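Local coordinates for heavy-metal chelation domain-containing protein (Pyrococcus horikoshii, PDB 3NPG) that is of unknown function but may take part in heavy-metal chelation, at residues A[90-94]-A[198-203]. Numbering follows the deposited sequence.
Sequences NAVSQ and PTGQLL. With ACT (acetate ion), chain E.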
ATOM      1  N   ASN A  90      -2.283  -0.270  28.808  1.00 20.10           N
ATOM      2  CA  ASN A  90      -1.545  -1.510  29.028  1.00 19.39           C
ATOM      3  C   ASN A  90      -0.481  -1.342  30.115  1.00 24.11           C
ATOM      4  O   ASN A  90      -0.269  -2.259  30.904  1.00 24.31           O
ATOM      5  CB  ASN A  90      -0.913  -1.993  27.726  1.00 17.44           C
ATOM      6  CG  ASN A  90      -1.921  -2.428  26.689  1.00 29.43           C
ATOM      7  OD1 ASN A  90      -3.065  -2.778  26.997  1.00 23.16           O
ATOM      8  ND2 ASN A  90      -1.508  -2.447  25.436  1.00 18.55           N
ATOM      9  N   ALA A  91       0.171  -0.156  30.171  1.00 20.78           N
ATOM     10  CA  ALA A  91       1.178   0.144  31.193  1.00 20.67           C
ATOM     11  C   ALA A  91       0.564   0.085  32.584  1.00 25.25           C
ATOM     12  O   ALA A  91       1.098  -0.596  33.465  1.00 25.18           O
ATOM     13  CB  ALA A  91       1.780   1.516  30.943  1.00 21.39           C
ATOM     14  N   VAL A  92      -0.609   0.748  32.765  1.00 21.96           N
ATOM     15  CA  VAL A  92      -1.355   0.746  34.032  1.00 21.80           C
ATOM     16  C   VAL A  92      -1.809  -0.685  34.367  1.00 25.37           C
ATOM     17  O   VAL A  92      -1.699  -1.118  35.514  1.00 26.05           O
ATOM     18  CB  VAL A  92      -2.561   1.737  33.973  1.00 25.51           C
ATOM     19  CG1 VAL A  92      -3.438   1.617  35.217  1.00 25.81           C
ATOM     20  CG2 VAL A  92      -2.081   3.172  33.786  1.00 25.40           C
ATOM     21  N   SER A  93      -2.256  -1.435  33.336  1.00 20.48           N
ATOM     22  CA  SER A  93      -2.726  -2.810  33.477  1.00 19.80           C
ATOM     23  C   SER A  93      -1.616  -3.752  33.913  1.00 23.88           C
ATOM     24  O   SER A  93      -1.828  -4.574  34.791  1.00 24.24           O
ATOM     25  CB  SER A  93      -3.333  -3.297  32.167  1.00 22.89           C
ATOM     26  OG  SER A  93      -4.419  -2.481  31.761  1.00 31.89           O
ATOM     27  N   GLN A  94      -0.420  -3.626  33.304  1.00 20.73           N
ATOM     28  CA  GLN A  94       0.739  -4.482  33.618  1.00 20.20           C
ATOM     29  C   GLN A  94       1.261  -4.269  35.046  1.00 24.06           C
ATOM     30  O   GLN A  94       1.896  -5.163  35.610  1.00 24.67           O
ATOM     31  CB  GLN A  94       1.861  -4.282  32.585  1.00 20.85           C
ATOM     32  CG  GLN A  94       1.511  -4.817  31.198  1.00 25.81           C
ATOM     33  CD  GLN A  94       1.469  -6.320  31.166  1.00 37.28           C
ATOM     34  OE1 GLN A  94       2.497  -6.981  31.153  1.00 36.09           O
ATOM     35  NE2 GLN A  94       0.275  -6.889  31.110  1.00 22.71           N
ATOM     36  N   PRO A 198       1.038  -8.634  22.127  1.00 25.00           N
ATOM     37  CA  PRO A 198       1.480  -7.714  23.205  1.00 24.00           C
ATOM     38  C   PRO A 198       0.536  -6.524  23.459  1.00 26.69           C
ATOM     39  O   PRO A 198       0.560  -5.962  24.546  1.00 26.80           O
ATOM     40  CB  PRO A 198       2.864  -7.247  22.730  1.00 25.66           C
ATOM     41  CG  PRO A 198       3.323  -8.298  21.790  1.00 30.52           C
ATOM     42  CD  PRO A 198       2.086  -8.810  21.103  1.00 26.31           C
ATOM     43  N   THR A 199      -0.304  -6.147  22.463  1.00 22.06           N
ATOM     44  CA  THR A 199      -1.268  -5.044  22.639  1.00 21.40           C
ATOM     45  C   THR A 199      -2.441  -5.476  23.584  1.00 24.97           C
ATOM     46  O   THR A 199      -3.179  -4.622  24.095  1.00 25.56           O
ATOM     47  CB  THR A 199      -1.757  -4.519  21.260  1.00 24.38           C
ATOM     48  OG1 THR A 199      -0.636  -4.370  20.380  1.00 25.67           O
ATOM     49  CG2 THR A 199      -2.508  -3.200  21.367  1.00 19.03           C
ATOM     50  N   GLY A 200      -2.544  -6.782  23.844  1.00 19.38           N
ATOM     51  CA  GLY A 200      -3.562  -7.339  24.729  1.00 18.38           C
ATOM     52  C   GLY A 200      -3.127  -7.411  26.182  1.00 20.21           C
ATOM     53  O   GLY A 200      -3.628  -8.245  26.940  1.00 19.49           O
ATOM     54  N   GLN A 201      -2.212  -6.501  26.595  1.00 16.07           N
ATOM     55  CA  GLN A 201      -1.691  -6.430  27.969  1.00 15.83           C
ATOM     56  C   GLN A 201      -2.711  -5.839  28.941  1.00 21.11           C
ATOM     57  O   GLN A 201      -2.436  -5.757  30.140  1.00 20.14           O
ATOM     58  CB  GLN A 201      -0.399  -5.595  28.008  1.00 16.90           C
ATOM     59  CG  GLN A 201       0.852  -6.358  27.599  1.00 22.97           C
ATOM     60  CD  GLN A 201       2.060  -5.451  27.524  1.00 30.63           C
ATOM     61  OE1 GLN A 201       1.960  -4.265  27.206  1.00 23.61           O
ATOM     62  NE2 GLN A 201       3.235  -6.004  27.778  1.00 21.82           N
ATOM     63  N   LEU A 202      -3.888  -5.410  28.427  1.00 20.04           N
ATOM     64  CA  LEU A 202      -4.937  -4.780  29.244  1.00 21.12           C
ATOM     65  C   LEU A 202      -5.521  -5.740  30.316  1.00 26.29           C
ATOM     66  O   LEU A 202      -5.411  -6.964  30.174  1.00 27.07           O
ATOM     67  CB  LEU A 202      -6.063  -4.188  28.344  1.00 21.22           C
ATOM     68  CG  LEU A 202      -7.092  -5.182  27.745  1.00 25.99           C
ATOM     69  CD1 LEU A 202      -8.346  -4.462  27.306  1.00 26.51           C
ATOM     70  CD2 LEU A 202      -6.515  -5.939  26.587  1.00 27.98           C
ATOM     71  N   LEU A 203      -6.099  -5.178  31.402  1.00 22.53           N
ATOM     72  CA  LEU A 203      -6.707  -5.990  32.467  1.00 22.81           C
ATOM     73  C   LEU A 203      -7.947  -6.727  31.953  1.00 26.78           C
ATOM     74  O   LEU A 203      -8.743  -6.143  31.215  1.00 26.21           O
ATOM     75  CB  LEU A 203      -7.085  -5.112  33.681  1.00 23.28           C
ATOM     76  CG  LEU A 203      -5.929  -4.622  34.552  1.00 27.55           C
ATOM     77  CD1 LEU A 203      -6.411  -3.636  35.563  1.00 27.88           C
ATOM     78  CD2 LEU A 203      -5.243  -5.771  35.250  1.00 29.90           C
TER
HETATM   79  C   ACT E 251      -0.253  -7.175  18.659  1.00 39.69           C
HETATM   80  O   ACT E 251      -1.335  -6.736  18.891  1.00 39.43           O
HETATM   81  OXT ACT E 251       0.689  -6.576  19.046  1.00 38.80           O
HETATM   82  CH3 ACT E 251      -0.093  -8.468  17.861  1.00 39.70           C
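The side chain of Asn90 packs over Gln201, its CB 3.6 Å from Gln201 CB and its amide directed at the peptide groups of the loop. Asn90 ND2 gives a hydrogen bond to Thr199 O at 3.1 Å and a second to Val47 O, tying helix 79-96 both to the loop that follows strand 192-196 and to strand 43-49 of the antiparallel sheet. Asn90 OD1 comes within 3.1 Å of Leu202 N, but the angle is too poor for a bond. One helical turn on, Gln94 folds its side chain back, and NE2 donates to Gln201 O at 3.1 Å. Ser93 points its CB at the same strip: CB stands 3.3 Å from Gln201 O and 3.8 Å from Leu203 CG, while OG bonds back to Ile89 O of its own helix. The Gln201 amide joins the two sheets, with OE1 taking a bond from Val47 N and NE2 giving one to Met218 O of strand 214-220. At the far end, Thr199 OG1 lies 2.9 Å from ACT O, an acetate probably from the crystallisation liquor that also bonds to Tyr32 OH. The loop leaves a mixed, mainly parallel sheet, consistent with a Rossmann-like fold. Both hydrogen bonds between the segments run from side-chain amides to loop carbonyls, so this buried junction between the N-terminal region and that sheet rests on directional polar contacts as well as close packing.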